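Local coordinates for multifunctional non-homologous end joining DNA repair protein LigD (Mycobacterium tuberculosis, PDB 2IRU) that probably repairs DNA double-strand breaks together with Ku by end processing, gap filling and ligation, this chain being its primase-like polymerase domain, at residues 137-142 and 227-232; 141-146 and 176-181; 152-157 and 208-213; 168-173 and 180-185; 194-199 and 233-238. All coordinates share one frame; numbering follows the deposited sequence.

Contact 1: 137-142 and 227-232; sequences LVFDLD and VFVDWS
Asp-140 and Asp-230 form an antiparallel hydrogen-bonded pair, N-H to C=O in both directions, and Asp-142 with Phe-228 repeats the pattern. The side chain of Asp-230 sets out with CB 3.9 Å from CB of Asp-140, and this CB also lies 3.5 Å above one face of the Phe-228 ring, toward the rim. CG, anti to the backbone N (chi1 -171°), carries the carboxylate on from CB. Beyond it, OD1 is gripped twice: its syn lone pair takes Ser-232 OG at 2.6 Å, while Ser-232 N reaches OD1 from above the carboxylate plane at 2.9 Å, closing an Asx turn. OD2 of Asp-230 accepts from a water at 2.9 Å; the same water donates to Asp-140 OD2, and the two OD2 atoms stand 4.4 Å apart. Gln-233 donates to Asp-140 OD2 and weakly to Asp-230 OD2. Beneath the acids, buried apolar side chains suit the face covered by helix 149-164: Leu-141 CB meets Val-227 CG1 at 3.8 Å. Aspartates gathered on one face of adjoining strands are consistent with the two-manganese site of archaeo-eukaryotic primase-like polymerases, in which Asp-140, Asp-142 and Asp-230 probably hold the metals.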
# COMPACT_ATOMS: atom_id res chain seq x y z
N LEU A 137 8.54 3.66 -7.55
CA LEU A 137 9.05 4.08 -6.24
C LEU A 137 7.91 4.41 -5.27
O LEU A 137 6.83 4.85 -5.68
CB LEU A 137 9.94 5.34 -6.36
CG LEU A 137 11.12 5.39 -7.34
CD1 LEU A 137 11.80 6.78 -7.27
CD2 LEU A 137 12.10 4.29 -7.04
N VAL A 138 8.16 4.21 -3.99
CA VAL A 138 7.24 4.72 -2.99
C VAL A 138 8.01 5.57 -1.99
O VAL A 138 9.15 5.24 -1.61
CB VAL A 138 6.46 3.61 -2.24
CG1 VAL A 138 7.39 2.82 -1.36
CG2 VAL A 138 5.31 4.19 -1.42
N PHE A 139 7.40 6.69 -1.62
CA PHE A 139 7.89 7.51 -0.52
C PHE A 139 6.81 7.56 0.57
O PHE A 139 5.63 7.77 0.26
CB PHE A 139 8.21 8.92 -0.98
CG PHE A 139 9.30 8.97 -1.99
CD1 PHE A 139 10.62 9.21 -1.62
CD2 PHE A 139 9.00 8.80 -3.35
CE1 PHE A 139 11.62 9.24 -2.60
CE2 PHE A 139 9.97 8.83 -4.32
CZ PHE A 139 11.30 9.06 -3.95
N ASP A 140 7.21 7.36 1.82
CA ASP A 140 6.29 7.47 2.94
C ASP A 140 6.65 8.80 3.61
O ASP A 140 7.75 8.94 4.14
CB ASP A 140 6.55 6.33 3.94
CG ASP A 140 5.66 6.39 5.18
OD1 ASP A 140 4.82 7.32 5.37
OD2 ASP A 140 5.85 5.46 6.00
N LEU A 141 5.73 9.76 3.53
CA LEU A 141 5.92 11.06 4.14
C LEU A 141 5.25 11.06 5.49
O LEU A 141 4.02 11.02 5.59
CB LEU A 141 5.33 12.16 3.24
CG LEU A 141 6.29 12.66 2.15
CD1 LEU A 141 6.81 11.58 1.20
CD2 LEU A 141 5.58 13.77 1.36
N ASP A 142 6.07 11.04 6.54
CA ASP A 142 5.53 10.92 7.88
C ASP A 142 5.70 12.24 8.63
O ASP A 142 6.85 12.63 8.91
CB ASP A 142 6.21 9.78 8.65
CG ASP A 142 5.48 9.48 9.97
OD1 ASP A 142 4.35 8.92 9.94
OD2 ASP A 142 6.02 9.84 11.04
N VAL A 227 8.78 16.88 8.20
CA VAL A 227 8.31 15.69 7.47
C VAL A 227 9.48 14.74 7.26
O VAL A 227 10.51 15.09 6.68
CB VAL A 227 7.66 16.05 6.11
CG1 VAL A 227 7.21 14.76 5.35
CG2 VAL A 227 6.50 17.00 6.31
N PHE A 228 9.31 13.50 7.72
CA PHE A 228 10.29 12.47 7.45
C PHE A 228 9.95 11.88 6.08
O PHE A 228 8.88 11.31 5.89
CB PHE A 228 10.22 11.39 8.53
CG PHE A 228 11.06 10.18 8.25
CD1 PHE A 228 12.27 10.30 7.56
CD2 PHE A 228 10.64 8.92 8.67
CE1 PHE A 228 13.07 9.15 7.29
CE2 PHE A 228 11.42 7.78 8.41
CZ PHE A 228 12.63 7.90 7.72
N VAL A 229 10.84 12.10 5.11
CA VAL A 229 10.65 11.57 3.77
C VAL A 229 11.34 10.22 3.71
O VAL A 229 12.53 10.13 3.44
CB VAL A 229 11.20 12.53 2.70
CG1 VAL A 229 11.00 11.98 1.31
CG2 VAL A 229 10.49 13.85 2.81
N ASP A 230 10.57 9.19 4.00
CA ASP A 230 11.11 7.85 4.14
C ASP A 230 11.20 7.17 2.77
O ASP A 230 10.16 6.89 2.11
CB ASP A 230 10.22 7.03 5.11
CG ASP A 230 10.84 5.67 5.49
OD1 ASP A 230 11.96 5.36 5.07
OD2 ASP A 230 10.17 4.89 6.20
N TRP A 231 12.45 6.94 2.36
CA TRP A 231 12.82 6.28 1.11
C TRP A 231 13.06 4.79 1.31
O TRP A 231 13.28 4.07 0.31
CB TRP A 231 14.12 6.91 0.58
CG TRP A 231 15.13 7.08 1.69
CD1 TRP A 231 15.34 8.21 2.46
CD2 TRP A 231 16.06 6.10 2.18
NE1 TRP A 231 16.34 7.97 3.38
CE2 TRP A 231 16.79 6.68 3.24
CE3 TRP A 231 16.34 4.77 1.83
CZ2 TRP A 231 17.79 6.00 3.93
CZ3 TRP A 231 17.33 4.08 2.53
CH2 TRP A 231 18.03 4.69 3.57
N SER A 232 13.02 4.33 2.57
CA SER A 232 13.52 2.98 2.93
C SER A 232 12.60 1.84 2.49
O SER A 232 13.01 0.65 2.44
CB SER A 232 13.77 2.87 4.45
OG SER A 232 12.55 2.88 5.16
O HOH W 1 10.03 4.50 0.97
O HOH W 2 8.15 5.85 7.98

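Contact 2: 141-146 and 176-181; sequences LDPGEG and GSKGLH
Leu-141 and Leu-180 make a strand-to-strand contact at the point where strand 129-143 runs out and strand 180-186 begins; a loop follows the first strand and another leads into the second. They form one antiparallel hydrogen-bonded pair. Leu-141 N donates to Leu-180 O at 2.7 Å, and Leu-180 N returns the bond to Leu-141 O at 3.0 Å. The same Leu-141 O also receives a CA-H contact from Gly-179, whose CA lies 3.6 Å from it. On the inner side CB of Leu-141 lies 4.2 Å from CB of Leu-180, and both leucines pack on Ala-156 of helix 149-164, an apolar environment that fits them. The 176-181 segment belongs to the stretch that probably binds the incoming nucleotide, and the bridge sets that loop beside Asp-142 of the presumed metal site. Lys-178 makes the link with its aliphatic part. Its CG rests on CG of Pro-143 at 3.8 Å, a puckered apolar ring meeting a methylene. The chain then bends at chi3 (76°), which carries CE over toward Asp-142, 3.6 Å from OD1. The ammonium itself stops short, with NZ 4.7 Å from Asp-142 OD1, so the opposite charges may attract each other but form no salt bridge. A long, flexible lysine suits this exposed place. Asp-142 OD2 has its salt-bridge partner elsewhere, in Arg-223.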
# COMPACT_ATOMS: atom_id res chain seq x y z
N LEU A 141 5.73 9.76 3.53
CA LEU A 141 5.92 11.06 4.14
C LEU A 141 5.25 11.06 5.49
O LEU A 141 4.02 11.02 5.59
CB LEU A 141 5.33 12.16 3.24
CG LEU A 141 6.29 12.66 2.15
CD1 LEU A 141 6.81 11.58 1.20
CD2 LEU A 141 5.58 13.77 1.36
N ASP A 142 6.07 11.04 6.54
CA ASP A 142 5.53 10.92 7.88
C ASP A 142 5.70 12.24 8.63
O ASP A 142 6.85 12.63 8.91
CB ASP A 142 6.21 9.78 8.65
CG ASP A 142 5.48 9.48 9.97
OD1 ASP A 142 4.35 8.92 9.94
OD2 ASP A 142 6.02 9.84 11.04
N PRO A 143 4.58 12.94 8.91
CA PRO A 143 4.64 14.26 9.55
C PRO A 143 5.03 14.19 11.03
O PRO A 143 4.36 13.51 11.82
CB PRO A 143 3.21 14.81 9.39
CG PRO A 143 2.34 13.56 9.37
CD PRO A 143 3.18 12.54 8.62
N GLY A 144 6.11 14.88 11.40
CA GLY A 144 6.56 14.96 12.79
C GLY A 144 5.67 15.81 13.69
O GLY A 144 4.66 16.38 13.25
N GLU A 145 6.05 15.89 14.96
CA GLU A 145 5.29 16.64 15.96
C GLU A 145 5.09 18.09 15.51
O GLU A 145 6.05 18.76 15.10
CB GLU A 145 5.97 16.56 17.33
CG GLU A 145 5.13 17.09 18.50
CD GLU A 145 3.76 16.40 18.63
OE1 GLU A 145 3.62 15.23 18.19
OE2 GLU A 145 2.83 17.04 19.18
N GLY A 146 3.84 18.54 15.55
CA GLY A 146 3.47 19.90 15.17
C GLY A 146 3.42 20.28 13.69
O GLY A 146 3.22 21.46 13.36
N GLY A 176 -4.39 6.34 5.25
CA GLY A 176 -5.45 5.85 6.14
C GLY A 176 -5.08 5.94 7.61
O GLY A 176 -5.93 5.82 8.48
N SER A 177 -3.79 6.14 7.87
CA SER A 177 -3.27 6.30 9.23
C SER A 177 -2.90 7.75 9.47
O SER A 177 -3.75 8.55 9.82
CB SER A 177 -2.07 5.36 9.43
OG SER A 177 -2.51 4.02 9.44
N LYS A 178 -1.63 8.06 9.26
CA LYS A 178 -1.06 9.39 9.48
C LYS A 178 -0.19 9.75 8.25
O LYS A 178 -0.11 10.92 7.82
CB LYS A 178 -0.18 9.35 10.73
CG LYS A 178 0.56 10.65 11.07
CD LYS A 178 1.05 10.67 12.53
CE LYS A 178 2.29 9.80 12.73
NZ LYS A 178 2.59 9.66 14.19
N GLY A 179 0.43 8.73 7.67
CA GLY A 179 1.31 8.92 6.52
C GLY A 179 0.59 9.49 5.31
O GLY A 179 -0.65 9.51 5.22
N LEU A 180 1.39 10.07 4.43
CA LEU A 180 1.00 10.30 3.06
C LEU A 180 2.02 9.50 2.24
O LEU A 180 3.22 9.70 2.43
CB LEU A 180 1.14 11.80 2.76
CG LEU A 180 0.94 12.26 1.32
CD1 LEU A 180 -0.46 11.89 0.85
CD2 LEU A 180 1.17 13.77 1.19
N HIS A 181 1.57 8.57 1.38
CA HIS A 181 2.48 7.86 0.49
C HIS A 181 2.44 8.48 -0.89
O HIS A 181 1.38 8.95 -1.32
CB HIS A 181 2.12 6.37 0.35
CG HIS A 181 2.37 5.58 1.59
ND1 HIS A 181 3.63 5.10 1.92
CD2 HIS A 181 1.54 5.12 2.55
CE1 HIS A 181 3.55 4.42 3.06
NE2 HIS A 181 2.29 4.45 3.47

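Contact 3: 152-157 and 208-213; sequences LAEVAR and QAMPAL
The carboxylate of Glu-154 is the flat group that meets the other segment: its OE2 lies 4.0 Å from the methyl CE of Met-210, and its OE1 is 4.5 Å from Leu-213 CD1. A second flat group, the guanidinium of Arg-157, folds back along its own helix, with one face over Glu-154 CA, 3.4 Å above the plane, and over Ala-153 O, both toward the rim. Glu-154 reaches outward because CG is anti to the backbone N (chi1 173°) and the chain stays extended beyond it. Its neighbour Val-155 turns a methyl to the same partner: CG2 stands 4.5 Å from Met-210 SD and 4.1 Å from Leu-213 O. Met-210 is the first residue to leave the helical conformation of helix 192-209, and its long, unbranched chain reaches across to helix 149-164. The turn that follows is closed by Leu-213 N bonding to Met-210 O at 3.0 Å. Val-155 also packs on Val-227 and Val-229, a compact branched residue fitting between helix and sheet, while Leu-213 O accepts a backbone bond from Val-227. Between the two segments everything rests on van der Waals contact, without hydrogen bonds or salt bridges; the glutamate meets only methyl groups of segment 208-213, which can screen its charge little, so the contact should be weak, resting on dispersion among loosely packed groups.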
# COMPACT_ATOMS: atom_id res chain seq x y z
N LEU A 152 3.00 19.41 5.07
CA LEU A 152 3.05 18.06 4.51
C LEU A 152 2.76 18.08 3.00
O LEU A 152 3.42 17.40 2.21
CB LEU A 152 2.08 17.13 5.27
CG LEU A 152 1.90 15.66 4.83
CD1 LEU A 152 3.17 14.87 5.01
CD2 LEU A 152 0.78 15.01 5.62
N ALA A 153 1.79 18.91 2.61
CA ALA A 153 1.42 19.09 1.21
C ALA A 153 2.53 19.74 0.42
O ALA A 153 2.83 19.30 -0.69
CB ALA A 153 0.13 19.94 1.09
N GLU A 154 3.13 20.80 0.99
CA GLU A 154 4.24 21.48 0.35
C GLU A 154 5.39 20.50 0.16
O GLU A 154 6.01 20.49 -0.91
CB GLU A 154 4.71 22.69 1.15
CG GLU A 154 5.99 23.30 0.55
CD GLU A 154 6.51 24.53 1.31
OE1 GLU A 154 5.94 24.90 2.36
OE2 GLU A 154 7.50 25.11 0.83
N VAL A 155 5.66 19.69 1.19
CA VAL A 155 6.73 18.69 1.07
C VAL A 155 6.38 17.67 -0.03
O VAL A 155 7.22 17.35 -0.86
CB VAL A 155 7.09 18.02 2.43
CG1 VAL A 155 8.11 16.87 2.24
CG2 VAL A 155 7.64 19.09 3.42
N ALA A 156 5.13 17.20 -0.07
CA ALA A 156 4.74 16.28 -1.16
C ALA A 156 4.93 16.88 -2.56
O ALA A 156 5.47 16.20 -3.47
CB ALA A 156 3.30 15.78 -0.98
N ARG A 157 4.51 18.14 -2.72
CA ARG A 157 4.62 18.84 -4.00
C ARG A 157 6.10 19.01 -4.37
O ARG A 157 6.47 18.95 -5.54
CB ARG A 157 3.86 20.17 -3.99
CG ARG A 157 2.33 20.02 -3.99
CD ARG A 157 1.62 21.37 -4.16
NE ARG A 157 2.08 22.35 -3.18
CZ ARG A 157 1.50 22.59 -2.01
NH1 ARG A 157 0.41 21.93 -1.65
NH2 ARG A 157 2.02 23.53 -1.21
N GLN A 208 18.33 18.79 1.76
CA GLN A 208 19.27 19.88 1.49
C GLN A 208 18.54 21.21 1.17
O GLN A 208 18.97 22.30 1.61
CB GLN A 208 20.15 19.45 0.32
CG GLN A 208 21.24 20.36 -0.08
CD GLN A 208 22.12 19.73 -1.15
OE1 GLN A 208 22.00 18.53 -1.44
NE2 GLN A 208 23.00 20.53 -1.75
N ALA A 209 17.46 21.08 0.40
CA ALA A 209 16.66 22.21 -0.06
C ALA A 209 15.82 22.85 1.05
O ALA A 209 15.70 24.07 1.09
CB ALA A 209 15.75 21.79 -1.22
N MET A 210 15.24 22.05 1.95
CA MET A 210 14.44 22.59 3.04
C MET A 210 14.78 21.88 4.33
O MET A 210 13.94 21.16 4.88
CB MET A 210 12.93 22.40 2.85
CG MET A 210 12.36 22.47 1.48
SD MET A 210 10.85 21.47 1.36
CE MET A 210 10.23 22.27 -0.10
N PRO A 211 16.01 22.09 4.84
CA PRO A 211 16.36 21.31 6.04
C PRO A 211 15.53 21.62 7.31
O PRO A 211 15.46 20.78 8.20
CB PRO A 211 17.84 21.62 6.24
CG PRO A 211 17.98 23.04 5.65
CD PRO A 211 17.13 22.95 4.41
N ALA A 212 14.85 22.77 7.37
CA ALA A 212 13.96 23.09 8.50
C ALA A 212 12.66 22.28 8.47
O ALA A 212 12.00 22.10 9.51
CB ALA A 212 13.61 24.57 8.48
N LEU A 213 12.32 21.77 7.27
CA LEU A 213 10.98 21.20 7.04
C LEU A 213 10.99 19.73 6.71
O LEU A 213 9.96 19.04 6.84
CB LEU A 213 10.31 21.94 5.88
CG LEU A 213 10.31 23.47 5.97
CD1 LEU A 213 9.63 24.11 4.78
CD2 LEU A 213 9.68 23.97 7.29

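Contact 4: 168-173 and 180-185; sequences LVTFPV and LHLYTP
Phe-171 and Pro-185 meet at about a right angle in the beta hairpin of strands 171-174 and 180-186, which carries Leu-180 and His-181, probable contributors to polymerase substrate binding. Pro-185 CD sits in the plane of the phenyl ring at its edge, 3.6 Å from CE2. Farther along the same face, Val-173 brings CG2 to the edge of the Tyr-183 ring, 3.8 Å from CD2, so a methyl of the branched valine packs at the edge of a flat aromatic. On the opposite face Pro-172 pairs with Leu-182 at a non-hydrogen-bonded position, where its missing N-H costs the hairpin nothing, and Leu-182 CD2 lies 3.9 Å from Pro-172 CB. Phe-171 with Tyr-183 and Val-173 with His-181 supply the paired backbone bonds. At the open end of the hairpin two threonines cross obliquely: Thr-184 OG1 donates to Thr-170 OG1 at 3.2 Å, joining two buried hydroxyls. Thr-170 CG2, anti to the backbone N (chi1 of OG1 -50°), is left to touch Leu-182 CB at 3.7 Å. Leu-168 crosses Thr-184 at about a right angle, a tight fit with CB only 3.5 Å from CG2. Just beyond, one water accepts from Val-169 N at 2.9 Å and donates to Pro-185 O.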
# COMPACT_ATOMS: atom_id res chain seq x y z
N LEU A 168 9.37 11.95 -14.46
CA LEU A 168 8.54 11.00 -13.72
C LEU A 168 7.31 11.72 -13.17
O LEU A 168 7.34 12.94 -12.96
CB LEU A 168 9.35 10.35 -12.59
CG LEU A 168 10.57 9.48 -12.97
CD1 LEU A 168 11.29 9.07 -11.69
CD2 LEU A 168 10.18 8.27 -13.82
N VAL A 169 6.24 10.95 -13.01
CA VAL A 169 4.95 11.46 -12.55
C VAL A 169 4.68 10.84 -11.18
O VAL A 169 4.98 9.68 -10.97
CB VAL A 169 3.82 11.09 -13.55
CG1 VAL A 169 2.43 11.47 -13.04
CG2 VAL A 169 4.08 11.71 -14.96
N THR A 170 4.11 11.62 -10.27
CA THR A 170 3.89 11.18 -8.89
C THR A 170 2.41 11.18 -8.51
O THR A 170 1.68 12.13 -8.86
CB THR A 170 4.71 12.08 -7.95
OG1 THR A 170 6.06 12.14 -8.43
CG2 THR A 170 4.73 11.56 -6.51
N PHE A 171 2.00 10.15 -7.79
CA PHE A 171 0.61 9.98 -7.37
C PHE A 171 0.51 9.97 -5.85
O PHE A 171 1.17 9.14 -5.19
CB PHE A 171 0.04 8.64 -7.90
CG PHE A 171 0.09 8.52 -9.40
CD1 PHE A 171 -1.02 8.88 -10.17
CD2 PHE A 171 1.25 8.05 -10.04
CE1 PHE A 171 -0.98 8.78 -11.56
CE2 PHE A 171 1.29 7.95 -11.44
CZ PHE A 171 0.18 8.31 -12.21
N PRO A 172 -0.35 10.82 -5.29
CA PRO A 172 -0.48 10.74 -3.84
C PRO A 172 -1.56 9.79 -3.35
O PRO A 172 -2.59 9.63 -3.98
CB PRO A 172 -0.85 12.17 -3.43
CG PRO A 172 -1.51 12.79 -4.65
CD PRO A 172 -1.18 11.91 -5.86
N VAL A 173 -1.29 9.19 -2.20
CA VAL A 173 -2.22 8.25 -1.59
C VAL A 173 -2.18 8.48 -0.09
O VAL A 173 -1.14 8.24 0.56
CB VAL A 173 -1.83 6.76 -1.88
CG1 VAL A 173 -2.84 5.85 -1.20
CG2 VAL A 173 -1.80 6.48 -3.38
N LEU A 180 1.39 10.07 4.43
CA LEU A 180 1.00 10.30 3.06
C LEU A 180 2.02 9.50 2.24
O LEU A 180 3.22 9.70 2.43
CB LEU A 180 1.14 11.80 2.76
CG LEU A 180 0.94 12.26 1.32
CD1 LEU A 180 -0.46 11.89 0.85
CD2 LEU A 180 1.17 13.77 1.19
N HIS A 181 1.57 8.57 1.38
CA HIS A 181 2.48 7.86 0.49
C HIS A 181 2.44 8.48 -0.89
O HIS A 181 1.38 8.95 -1.32
CB HIS A 181 2.12 6.37 0.35
CG HIS A 181 2.37 5.58 1.59
ND1 HIS A 181 3.63 5.10 1.92
CD2 HIS A 181 1.54 5.12 2.55
CE1 HIS A 181 3.55 4.42 3.06
NE2 HIS A 181 2.29 4.45 3.47
N LEU A 182 3.59 8.51 -1.57
CA LEU A 182 3.69 9.02 -2.94
C LEU A 182 4.27 7.87 -3.77
O LEU A 182 5.27 7.29 -3.37
CB LEU A 182 4.66 10.22 -3.07
CG LEU A 182 4.33 11.46 -2.23
CD1 LEU A 182 5.32 12.60 -2.55
CD2 LEU A 182 2.91 11.93 -2.51
N TYR A 183 3.61 7.53 -4.88
CA TYR A 183 4.08 6.50 -5.79
C TYR A 183 4.48 7.12 -7.14
O TYR A 183 3.82 8.04 -7.61
CB TYR A 183 2.98 5.48 -6.06
CG TYR A 183 2.63 4.61 -4.88
CD1 TYR A 183 3.32 3.41 -4.65
CD2 TYR A 183 1.61 4.98 -3.98
CE1 TYR A 183 3.00 2.58 -3.57
CE2 TYR A 183 1.28 4.14 -2.86
CZ TYR A 183 1.98 2.93 -2.68
OH TYR A 183 1.70 2.11 -1.61
N THR A 184 5.53 6.59 -7.73
CA THR A 184 6.00 7.05 -9.03
C THR A 184 6.36 5.84 -9.90
O THR A 184 7.25 5.05 -9.55
CB THR A 184 7.22 7.96 -8.88
OG1 THR A 184 6.88 9.06 -8.01
CG2 THR A 184 7.62 8.43 -10.27
N PRO A 185 5.67 5.67 -11.04
CA PRO A 185 6.07 4.52 -11.87
C PRO A 185 7.41 4.81 -12.58
O PRO A 185 7.67 5.95 -13.00
CB PRO A 185 4.92 4.37 -12.86
CG PRO A 185 4.35 5.76 -12.98
CD PRO A 185 4.58 6.45 -11.64
O HOH W 3 6.68 8.25 -13.94

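Contact 5: 194-199 and 233-238; sequences GATVLA and QNSGSK
Thr-196 and Ala-199, on one side of helix 192-209, pack against Asn-234 in the loop that joins strands 227-230 and 240-241. This loop passes from a short 3-10 turn into a type I beta turn, and it lies within a region that probably contacts target DNA. Asn-234 is the knuckle of the contact. Its CB lies 3.4 Å from Thr-196 OG1 and 4.4 Å from Ala-195 CB; chi1 (-64°) puts CG anti to the carbonyl carbon, and chi2 (-72°) turns ND2 to Ala-199. There ND2 comes as near as 3.2 Å to Ala-199 CB, a close approach that a small methyl side chain allows in this buried place. The amide's polar needs are met by strand and loop instead: ND2 donates to Val-138 O and Trp-231 O, and an amide N-H donor suits a place between two backbone carbonyls. Thr-196 OG1 stands over the face of the peptide between Asn-234 and Ser-235, 3.0 Å from Asn-234 C. From that position the angles to Ser-235 N and Asn-234 O are too poor for hydrogen bonding, and the hydroxyl bonds to Ser-192 O of its own helix. Thr-196 CG2 lies 4.1 Å from Ser-235 OG. Past this point the chain turns back on itself, Lys-238 N bonding to Ser-235 O at 3.0 Å.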
# COMPACT_ATOMS: atom_id res chain seq x y z
N GLY A 194 18.68 -0.59 -6.42
CA GLY A 194 18.84 0.61 -7.25
C GLY A 194 17.77 1.65 -6.99
O GLY A 194 18.08 2.84 -6.85
N ALA A 195 16.51 1.20 -6.94
CA ALA A 195 15.36 2.04 -6.59
C ALA A 195 15.53 2.72 -5.25
O ALA A 195 15.22 3.92 -5.08
CB ALA A 195 14.06 1.21 -6.60
N THR A 196 16.08 1.98 -4.28
CA THR A 196 16.30 2.54 -2.93
C THR A 196 17.35 3.66 -2.95
O THR A 196 17.18 4.72 -2.31
CB THR A 196 16.67 1.45 -1.93
OG1 THR A 196 15.63 0.46 -1.89
CG2 THR A 196 16.81 2.04 -0.53
N VAL A 197 18.44 3.43 -3.69
CA VAL A 197 19.47 4.48 -3.88
C VAL A 197 18.89 5.75 -4.53
O VAL A 197 19.09 6.86 -4.01
CB VAL A 197 20.71 3.91 -4.61
CG1 VAL A 197 21.59 5.02 -5.19
CG2 VAL A 197 21.50 3.00 -3.64
N LEU A 198 18.06 5.57 -5.57
CA LEU A 198 17.40 6.69 -6.26
C LEU A 198 16.45 7.49 -5.35
O LEU A 198 16.53 8.74 -5.28
CB LEU A 198 16.65 6.20 -7.50
CG LEU A 198 15.82 7.23 -8.29
CD1 LEU A 198 16.66 8.46 -8.77
CD2 LEU A 198 15.18 6.55 -9.50
N ALA A 199 15.56 6.77 -4.66
CA ALA A 199 14.66 7.38 -3.67
C ALA A 199 15.42 8.12 -2.54
O ALA A 199 15.06 9.25 -2.17
CB ALA A 199 13.69 6.34 -3.12
N GLN A 233 11.33 2.16 2.24
CA GLN A 233 10.36 1.14 1.79
C GLN A 233 10.55 0.62 0.35
O GLN A 233 9.86 -0.32 -0.10
CB GLN A 233 8.92 1.58 2.08
CG GLN A 233 8.75 1.78 3.56
CD GLN A 233 7.47 2.42 3.92
OE1 GLN A 233 6.40 2.04 3.44
NE2 GLN A 233 7.55 3.43 4.80
N ASN A 234 11.51 1.20 -0.35
CA ASN A 234 11.92 0.69 -1.65
C ASN A 234 12.82 -0.53 -1.53
O ASN A 234 13.10 -1.19 -2.54
CB ASN A 234 12.53 1.80 -2.50
CG ASN A 234 11.51 2.91 -2.81
OD1 ASN A 234 10.60 2.70 -3.59
ND2 ASN A 234 11.65 4.07 -2.15
N SER A 235 13.29 -0.83 -0.32
CA SER A 235 14.05 -2.09 -0.14
C SER A 235 13.18 -3.29 -0.54
O SER A 235 11.98 -3.35 -0.23
CB SER A 235 14.54 -2.24 1.30
OG SER A 235 15.60 -1.32 1.57
N GLY A 236 13.80 -4.25 -1.23
CA GLY A 236 13.06 -5.42 -1.69
C GLY A 236 12.44 -6.24 -0.58
O GLY A 236 11.47 -6.99 -0.82
N SER A 237 13.01 -6.14 0.63
CA SER A 237 12.51 -6.91 1.77
C SER A 237 11.43 -6.18 2.56
O SER A 237 10.91 -6.72 3.53
CB SER A 237 13.63 -7.27 2.73
OG SER A 237 14.16 -6.09 3.29
N LYS A 238 11.12 -4.96 2.16
CA LYS A 238 10.05 -4.18 2.82
C LYS A 238 8.74 -4.18 2.05
O LYS A 238 8.71 -4.33 0.84
CB LYS A 238 10.50 -2.75 3.06
CG LYS A 238 11.52 -2.67 4.18
CD LYS A 238 12.02 -1.25 4.31
CE LYS A 238 12.87 -1.05 5.57
NZ LYS A 238 13.64 -2.27 5.90

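In the fold
Contacts 1, 2 and 4 lie in one mixed sheet, running across strands 227-230, 129-143, 180-186 and 171-174. Contacts 1 and 2 share Leu-141 and Asp-142, their centres about 9 Å apart; contacts 2 and 4 share Leu-180 and His-181. Contact 3 joins helix 149-164, which packs on the sheet, to the end of helix 192-209, and contact 5 lies near the start of that second helix, about 21 Å away centre to centre. Along the chain, contacts 3 and 4 are nested within the loop closed by contact 1, whereas contact 5 crosses it. Pieces distant in sequence thus bring Asp-140 and Asp-142, the nucleotide loop, and the Asp-230 to Gln-233 stretch together in the polymerase domain.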